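Local coordinates for protein activated BY transcription factor SSRB (Salmonella enterica, PDB 2WNW) that belongs to glycoside hydrolase family 30, pairing a TIM-barrel domain with a beta-sandwich domain, and is named for its activation by the transcription factor SsrB, at residues 164-175 with 216-225. Numbering follows the deposited sequence.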
ATOM      1  N   ARG A 164     -22.333  12.579 -32.886  1.00 23.54           N
ATOM      2  CA  ARG A 164     -21.458  11.722 -33.674  1.00 24.96           C
ATOM      3  C   ARG A 164     -20.976  12.388 -34.958  1.00 24.96           C
ATOM      4  O   ARG A 164     -19.839  12.180 -35.375  1.00 22.75           O
ATOM      5  CB  ARG A 164     -22.158  10.403 -34.013  1.00 30.09           C
ATOM      6  CG  ARG A 164     -21.284   9.447 -34.812  1.00 35.80           C
ATOM      7  CD  ARG A 164     -20.039   9.039 -34.026  1.00 40.84           C
ATOM      8  NE  ARG A 164     -19.001   8.494 -34.898  1.00 45.21           N
ATOM      9  CZ  ARG A 164     -17.885   7.917 -34.466  1.00 46.81           C
ATOM     10  NH1 ARG A 164     -17.654   7.803 -33.165  1.00 47.44           N
ATOM     11  NH2 ARG A 164     -16.996   7.456 -35.337  1.00 47.90           N
ATOM     12  N   GLU A 165     -21.830  13.197 -35.578  1.00 23.55           N
ATOM     13  CA  GLU A 165     -21.442  13.862 -36.815  1.00 23.90           C
ATOM     14  C   GLU A 165     -20.516  15.056 -36.581  1.00 23.56           C
ATOM     15  O   GLU A 165     -20.113  15.728 -37.533  1.00 22.14           O
ATOM     16  CB  GLU A 165     -22.681  14.302 -37.611  1.00 25.92           C
ATOM     17  CG  GLU A 165     -23.584  15.324 -36.932  1.00 28.47           C
ATOM     18  CD  GLU A 165     -24.621  14.699 -36.006  1.00 31.80           C
ATOM     19  OE1 GLU A 165     -25.596  15.402 -35.661  1.00 34.18           O
ATOM     20  OE2 GLU A 165     -24.469  13.520 -35.619  1.00 31.11           O
ATOM     21  N   CYS A 166     -20.173  15.314 -35.319  1.00 20.90           N
ATOM     22  CA  CYS A 166     -19.283  16.426 -34.985  1.00 20.33           C
ATOM     23  C   CYS A 166     -17.928  15.977 -34.443  1.00 19.18           C
ATOM     24  O   CYS A 166     -17.136  16.805 -33.990  1.00 18.27           O
ATOM     25  CB  CYS A 166     -19.944  17.355 -33.962  1.00 20.02           C
ATOM     26  SG  CYS A 166     -21.398  18.223 -34.591  1.00 23.01           S
ATOM     27  N   TYR A 167     -17.653  14.676 -34.486  1.00 18.20           N
ATOM     28  CA  TYR A 167     -16.372  14.181 -33.987  1.00 17.73           C
ATOM     29  C   TYR A 167     -15.211  14.790 -34.762  1.00 18.15           C
ATOM     30  O   TYR A 167     -14.247  15.277 -34.170  1.00 17.15           O
ATOM     31  CB  TYR A 167     -16.320  12.649 -34.061  1.00 18.12           C
ATOM     32  CG  TYR A 167     -16.874  11.956 -32.830  1.00 18.46           C
ATOM     33  CD1 TYR A 167     -18.105  12.329 -32.287  1.00 19.90           C
ATOM     34  CD2 TYR A 167     -16.175  10.913 -32.219  1.00 19.76           C
ATOM     35  CE1 TYR A 167     -18.630  11.680 -31.166  1.00 20.39           C
ATOM     36  CE2 TYR A 167     -16.689  10.255 -31.101  1.00 20.10           C
ATOM     37  CZ  TYR A 167     -17.916  10.640 -30.580  1.00 20.86           C
ATOM     38  OH  TYR A 167     -18.436   9.976 -29.492  1.00 20.16           O
ATOM     39  N   ALA A 168     -15.300  14.766 -36.088  1.00 19.12           N
ATOM     40  CA  ALA A 168     -14.243  15.329 -36.919  1.00 18.36           C
ATOM     41  C   ALA A 168     -14.086  16.827 -36.671  1.00 19.19           C
ATOM     42  O   ALA A 168     -12.967  17.335 -36.548  1.00 17.76           O
ATOM     43  CB  ALA A 168     -14.545  15.070 -38.391  1.00 20.27           C
ATOM     44  N   ASP A 169     -15.209  17.536 -36.593  1.00 18.62           N
ATOM     45  CA  ASP A 169     -15.170  18.978 -36.374  1.00 18.97           C
ATOM     46  C   ASP A 169     -14.564  19.366 -35.027  1.00 18.50           C
ATOM     47  O   ASP A 169     -13.827  20.348 -34.937  1.00 18.46           O
ATOM     48  CB  ASP A 169     -16.577  19.575 -36.499  1.00 22.74           C
ATOM     49  CG  ASP A 169     -17.158  19.421 -37.896  1.00 27.29           C
ATOM     50  OD1 ASP A 169     -16.436  19.695 -38.875  1.00 27.98           O
ATOM     51  OD2 ASP A 169     -18.341  19.039 -38.014  1.00 32.52           O
ATOM     52  N   TRP A 170     -14.873  18.604 -33.981  1.00 18.28           N
ATOM     53  CA  TRP A 170     -14.336  18.901 -32.651  1.00 17.60           C
ATOM     54  C   TRP A 170     -12.833  18.628 -32.669  1.00 17.32           C
ATOM     55  O   TRP A 170     -12.045  19.404 -32.128  1.00 16.14           O
ATOM     56  CB  TRP A 170     -15.025  18.028 -31.595  1.00 17.83           C
ATOM     57  CG  TRP A 170     -14.576  18.249 -30.157  1.00 17.81           C
ATOM     58  CD1 TRP A 170     -14.420  17.281 -29.200  1.00 18.66           C
ATOM     59  CD2 TRP A 170     -14.282  19.501 -29.508  1.00 17.78           C
ATOM     60  NE1 TRP A 170     -14.052  17.847 -28.004  1.00 19.26           N
ATOM     61  CE2 TRP A 170     -13.959  19.205 -28.161  1.00 18.62           C
ATOM     62  CE3 TRP A 170     -14.262  20.839 -29.930  1.00 17.77           C
ATOM     63  CZ2 TRP A 170     -13.621  20.198 -27.231  1.00 18.10           C
ATOM     64  CZ3 TRP A 170     -13.924  21.831 -29.003  1.00 18.14           C
ATOM     65  CH2 TRP A 170     -13.609  21.501 -27.669  1.00 18.94           C
ATOM     66  N   ALA A 171     -12.435  17.527 -33.300  1.00 16.42           N
ATOM     67  CA  ALA A 171     -11.019  17.194 -33.385  1.00 17.17           C
ATOM     68  C   ALA A 171     -10.284  18.306 -34.137  1.00 17.71           C
ATOM     69  O   ALA A 171      -9.176  18.687 -33.758  1.00 16.89           O
ATOM     70  CB  ALA A 171     -10.829  15.864 -34.095  1.00 18.37           C
ATOM     71  N   ASP A 172     -10.902  18.829 -35.196  1.00 17.84           N
ATOM     72  CA  ASP A 172     -10.283  19.901 -35.972  1.00 19.06           C
ATOM     73  C   ASP A 172     -10.123  21.171 -35.140  1.00 18.62           C
ATOM     74  O   ASP A 172      -9.142  21.895 -35.293  1.00 19.40           O
ATOM     75  CB  ASP A 172     -11.097  20.219 -37.235  1.00 19.64           C
ATOM     76  CG  ASP A 172     -10.966  19.149 -38.302  1.00 21.28           C
ATOM     77  OD1 ASP A 172      -9.956  18.412 -38.294  1.00 20.73           O
ATOM     78  OD2 ASP A 172     -11.868  19.058 -39.164  1.00 22.95           O
ATOM     79  N   ILE A 173     -11.093  21.452 -34.274  1.00 18.19           N
ATOM     80  CA  ILE A 173     -11.005  22.634 -33.425  1.00 17.83           C
ATOM     81  C   ILE A 173      -9.831  22.488 -32.464  1.00 17.23           C
ATOM     82  O   ILE A 173      -9.086  23.442 -32.236  1.00 17.41           O
ATOM     83  CB  ILE A 173     -12.290  22.845 -32.601  1.00 19.06           C
ATOM     84  CG1 ILE A 173     -13.435  23.251 -33.530  1.00 20.06           C
ATOM     85  CG2 ILE A 173     -12.058  23.912 -31.526  1.00 17.02           C
ATOM     86  CD1 ILE A 173     -14.733  23.492 -32.812  1.00 24.38           C
ATOM     87  N   ILE A 174      -9.674  21.290 -31.904  1.00 17.31           N
ATOM     88  CA  ILE A 174      -8.578  21.030 -30.972  1.00 17.20           C
ATOM     89  C   ILE A 174      -7.235  21.227 -31.670  1.00 17.55           C
ATOM     90  O   ILE A 174      -6.294  21.746 -31.076  1.00 16.41           O
ATOM     91  CB  ILE A 174      -8.673  19.603 -30.380  1.00 17.39           C
ATOM     92  CG1 ILE A 174      -9.903  19.510 -29.471  1.00 15.55           C
ATOM     93  CG2 ILE A 174      -7.414  19.275 -29.590  1.00 17.19           C
ATOM     94  CD1 ILE A 174     -10.196  18.113 -28.951  1.00 17.37           C
ATOM     95  N   ILE A 175      -7.141  20.820 -32.932  1.00 17.18           N
ATOM     96  CA  ILE A 175      -5.896  21.010 -33.669  1.00 17.81           C
ATOM     97  C   ILE A 175      -5.636  22.513 -33.827  1.00 17.75           C
ATOM     98  O   ILE A 175      -4.512  22.978 -33.639  1.00 18.09           O
ATOM     99  CB  ILE A 175      -5.952  20.351 -35.068  1.00 17.58           C
ATOM    100  CG1 ILE A 175      -6.043  18.829 -34.924  1.00 19.66           C
ATOM    101  CG2 ILE A 175      -4.716  20.733 -35.877  1.00 19.01           C
ATOM    102  CD1 ILE A 175      -4.816  18.187 -34.280  1.00 20.03           C
ATOM    103  N   PHE A 216     -12.397   8.617 -30.192  1.00 18.92           N
ATOM    104  CA  PHE A 216     -12.058  10.003 -30.482  1.00 18.96           C
ATOM    105  C   PHE A 216     -10.549  10.194 -30.440  1.00 18.72           C
ATOM    106  O   PHE A 216      -9.978  10.891 -31.275  1.00 19.51           O
ATOM    107  CB  PHE A 216     -12.715  10.951 -29.475  1.00 17.71           C
ATOM    108  CG  PHE A 216     -12.563  12.403 -29.832  1.00 17.69           C
ATOM    109  CD1 PHE A 216     -13.332  12.967 -30.846  1.00 14.25           C
ATOM    110  CD2 PHE A 216     -11.621  13.195 -29.189  1.00 16.82           C
ATOM    111  CE1 PHE A 216     -13.160  14.304 -31.215  1.00 15.88           C
ATOM    112  CE2 PHE A 216     -11.441  14.528 -29.552  1.00 18.37           C
ATOM    113  CZ  PHE A 216     -12.212  15.082 -30.566  1.00 15.98           C
ATOM    114  N   ALA A 217      -9.898   9.563 -29.467  1.00 18.02           N
ATOM    115  CA  ALA A 217      -8.451   9.682 -29.331  1.00 18.00           C
ATOM    116  C   ALA A 217      -7.692   9.001 -30.471  1.00 17.93           C
ATOM    117  O   ALA A 217      -6.812   9.597 -31.093  1.00 16.94           O
ATOM    118  CB  ALA A 217      -8.005   9.087 -27.993  1.00 15.96           C
ATOM    119  N   VAL A 218      -8.051   7.754 -30.746  1.00 18.97           N
ATOM    120  CA  VAL A 218      -7.367   6.965 -31.763  1.00 19.56           C
ATOM    121  C   VAL A 218      -7.809   7.169 -33.209  1.00 20.60           C
ATOM    122  O   VAL A 218      -6.974   7.204 -34.113  1.00 19.47           O
ATOM    123  CB  VAL A 218      -7.464   5.461 -31.412  1.00 20.63           C
ATOM    124  CG1 VAL A 218      -6.790   4.620 -32.486  1.00 23.24           C
ATOM    125  CG2 VAL A 218      -6.822   5.215 -30.053  1.00 19.77           C
ATOM    126  N   GLN A 219      -9.110   7.300 -33.433  1.00 19.99           N
ATOM    127  CA  GLN A 219      -9.617   7.475 -34.790  1.00 21.85           C
ATOM    128  C   GLN A 219      -9.625   8.914 -35.290  1.00 21.24           C
ATOM    129  O   GLN A 219      -9.479   9.156 -36.490  1.00 22.55           O
ATOM    130  CB  GLN A 219     -11.028   6.898 -34.896  1.00 22.63           C
ATOM    131  CG  GLN A 219     -11.086   5.386 -34.783  1.00 26.83           C
ATOM    132  CD  GLN A 219     -12.503   4.878 -34.653  1.00 28.41           C
ATOM    133  OE1 GLN A 219     -13.419   5.391 -35.296  1.00 31.27           O
ATOM    134  NE2 GLN A 219     -12.694   3.858 -33.825  1.00 31.35           N
ATOM    135  N   TYR A 220      -9.783   9.873 -34.383  1.00 20.11           N
ATOM    136  CA  TYR A 220      -9.827  11.269 -34.801  1.00 19.69           C
ATOM    137  C   TYR A 220      -8.622  12.132 -34.446  1.00 19.26           C
ATOM    138  O   TYR A 220      -8.079  12.815 -35.315  1.00 18.91           O
ATOM    139  CB  TYR A 220     -11.109  11.921 -34.286  1.00 19.76           C
ATOM    140  CG  TYR A 220     -12.350  11.327 -34.916  1.00 22.75           C
ATOM    141  CD1 TYR A 220     -12.869  10.113 -34.474  1.00 22.46           C
ATOM    142  CD2 TYR A 220     -12.973  11.958 -35.994  1.00 21.97           C
ATOM    143  CE1 TYR A 220     -13.981   9.537 -35.091  1.00 24.34           C
ATOM    144  CE2 TYR A 220     -14.081  11.393 -36.616  1.00 23.89           C
ATOM    145  CZ  TYR A 220     -14.580  10.183 -36.161  1.00 24.03           C
ATOM    146  OH  TYR A 220     -15.677   9.623 -36.773  1.00 25.92           O
ATOM    147  N   LEU A 221      -8.195  12.113 -33.187  1.00 17.87           N
ATOM    148  CA  LEU A 221      -7.046  12.929 -32.794  1.00 18.35           C
ATOM    149  C   LEU A 221      -5.721  12.435 -33.363  1.00 18.47           C
ATOM    150  O   LEU A 221      -4.962  13.209 -33.942  1.00 18.87           O
ATOM    151  CB  LEU A 221      -6.941  13.020 -31.266  1.00 18.43           C
ATOM    152  CG  LEU A 221      -7.972  13.907 -30.563  1.00 19.68           C
ATOM    153  CD1 LEU A 221      -7.743  13.864 -29.054  1.00 19.49           C
ATOM    154  CD2 LEU A 221      -7.852  15.345 -31.074  1.00 21.64           C
ATOM    155  N   ARG A 222      -5.439  11.146 -33.201  1.00 19.90           N
ATOM    156  CA  ARG A 222      -4.182  10.595 -33.687  1.00 19.53           C
ATOM    157  C   ARG A 222      -3.850  10.915 -35.148  1.00 19.78           C
ATOM    158  O   ARG A 222      -2.793  11.471 -35.432  1.00 19.31           O
ATOM    159  CB  ARG A 222      -4.140   9.080 -33.447  1.00 20.39           C
ATOM    160  CG  ARG A 222      -3.727   8.706 -32.023  1.00 20.75           C
ATOM    161  CD  ARG A 222      -2.322   9.216 -31.726  1.00 20.39           C
ATOM    162  NE  ARG A 222      -1.912   8.969 -30.348  1.00 21.20           N
ATOM    163  CZ  ARG A 222      -0.962   9.655 -29.720  1.00 21.54           C
ATOM    164  NH1 ARG A 222      -0.320  10.631 -30.350  1.00 21.95           N
ATOM    165  NH2 ARG A 222      -0.670   9.386 -28.455  1.00 23.09           N
ATOM    166  N   PRO A 223      -4.749  10.580 -36.090  1.00 20.00           N
ATOM    167  CA  PRO A 223      -4.484  10.861 -37.508  1.00 21.06           C
ATOM    168  C   PRO A 223      -4.212  12.341 -37.790  1.00 20.94           C
ATOM    169  O   PRO A 223      -3.333  12.683 -38.582  1.00 21.06           O
ATOM    170  CB  PRO A 223      -5.757  10.376 -38.199  1.00 20.44           C
ATOM    171  CG  PRO A 223      -6.230   9.282 -37.305  1.00 22.09           C
ATOM    172  CD  PRO A 223      -6.039   9.887 -35.934  1.00 20.25           C
ATOM    173  N   ARG A 224      -4.969  13.219 -37.140  1.00 21.01           N
ATOM    174  CA  ARG A 224      -4.791  14.651 -37.342  1.00 19.80           C
ATOM    175  C   ARG A 224      -3.482  15.142 -36.745  1.00 19.89           C
ATOM    176  O   ARG A 224      -2.763  15.917 -37.372  1.00 18.47           O
ATOM    177  CB  ARG A 224      -5.981  15.418 -36.750  1.00 20.30           C
ATOM    178  CG  ARG A 224      -7.269  15.173 -37.529  1.00 20.66           C
ATOM    179  CD  ARG A 224      -8.489  15.839 -36.906  1.00 20.27           C
ATOM    180  NE  ARG A 224      -9.658  15.706 -37.775  1.00 20.22           N
ATOM    181  CZ  ARG A 224     -10.285  14.560 -38.029  1.00 21.16           C
ATOM    182  NH1 ARG A 224      -9.872  13.428 -37.472  1.00 21.10           N
ATOM    183  NH2 ARG A 224     -11.314  14.539 -38.865  1.00 19.62           N
ATOM    184  N   LEU A 225      -3.167  14.689 -35.536  1.00 20.53           N
ATOM    185  CA  LEU A 225      -1.921  15.090 -34.892  1.00 20.63           C
ATOM    186  C   LEU A 225      -0.747  14.668 -35.767  1.00 21.52           C
ATOM    187  O   LEU A 225       0.202  15.425 -35.958  1.00 22.78           O
ATOM    188  CB  LEU A 225      -1.803  14.436 -33.510  1.00 20.01           C
ATOM    189  CG  LEU A 225      -2.780  14.963 -32.453  1.00 19.09           C
ATOM    190  CD1 LEU A 225      -2.817  14.012 -31.259  1.00 19.43           C
ATOM    191  CD2 LEU A 225      -2.359  16.361 -32.033  1.00 19.23           C
TER
HETATM  192  O   HOH W   1     -11.926  16.865 -40.634  1.00 21.14           O
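With CG anti to the backbone N (chi1 -172°), Phe-216 swings its ring across to Tyr-167, Trp-170, Ala-171 and Ile-174, whereas Tyr-220 and Arg-224, CG beside the backbone N, reach over the outer flank of the same helix. The pair illustrates how neighbouring helices pack around a TIM barrel: 167-183 and 210-227 follow its third and fourth strands, and the two segments cross at -44° with knobs-into-holes packing. Phe-216 is one knob; its CZ lies 3.4 Å from Trp-170 CD1, while Ile-174 CD1 meets the ring edge. An aromatic cluster results. Phe-216 turns its edge toward the face of Tyr-167 in an offset edge-to-face pair, and Tyr-167 in turn presents its own edge to the face of Tyr-220, centroids 5.5 Å apart. Over that face Tyr-167 CB also makes a CH-pi contact, 3.7 Å from the centroid of the Tyr-220 ring. Ala-171 is the reciprocal knob, small enough to sit among Phe-216, Tyr-220, Leu-221 and Arg-224. Deeper in, Leu-225 touches Ile-175 and also Ile-235 of strand 234-239. On the outer side, Arg-224 lays a guanidinium face over Ala-171 CB and is fixed at its edge by three partners: Asp-172, a water that also donates to Asp-172 OD2, and Tyr-220 O, which accepts from NH1 at 2.9 Å. In the salt bridge, Arg-224 NE donates to Asp-172 OD1 at 2.8 Å, approaching from 44° above the carboxylate plane.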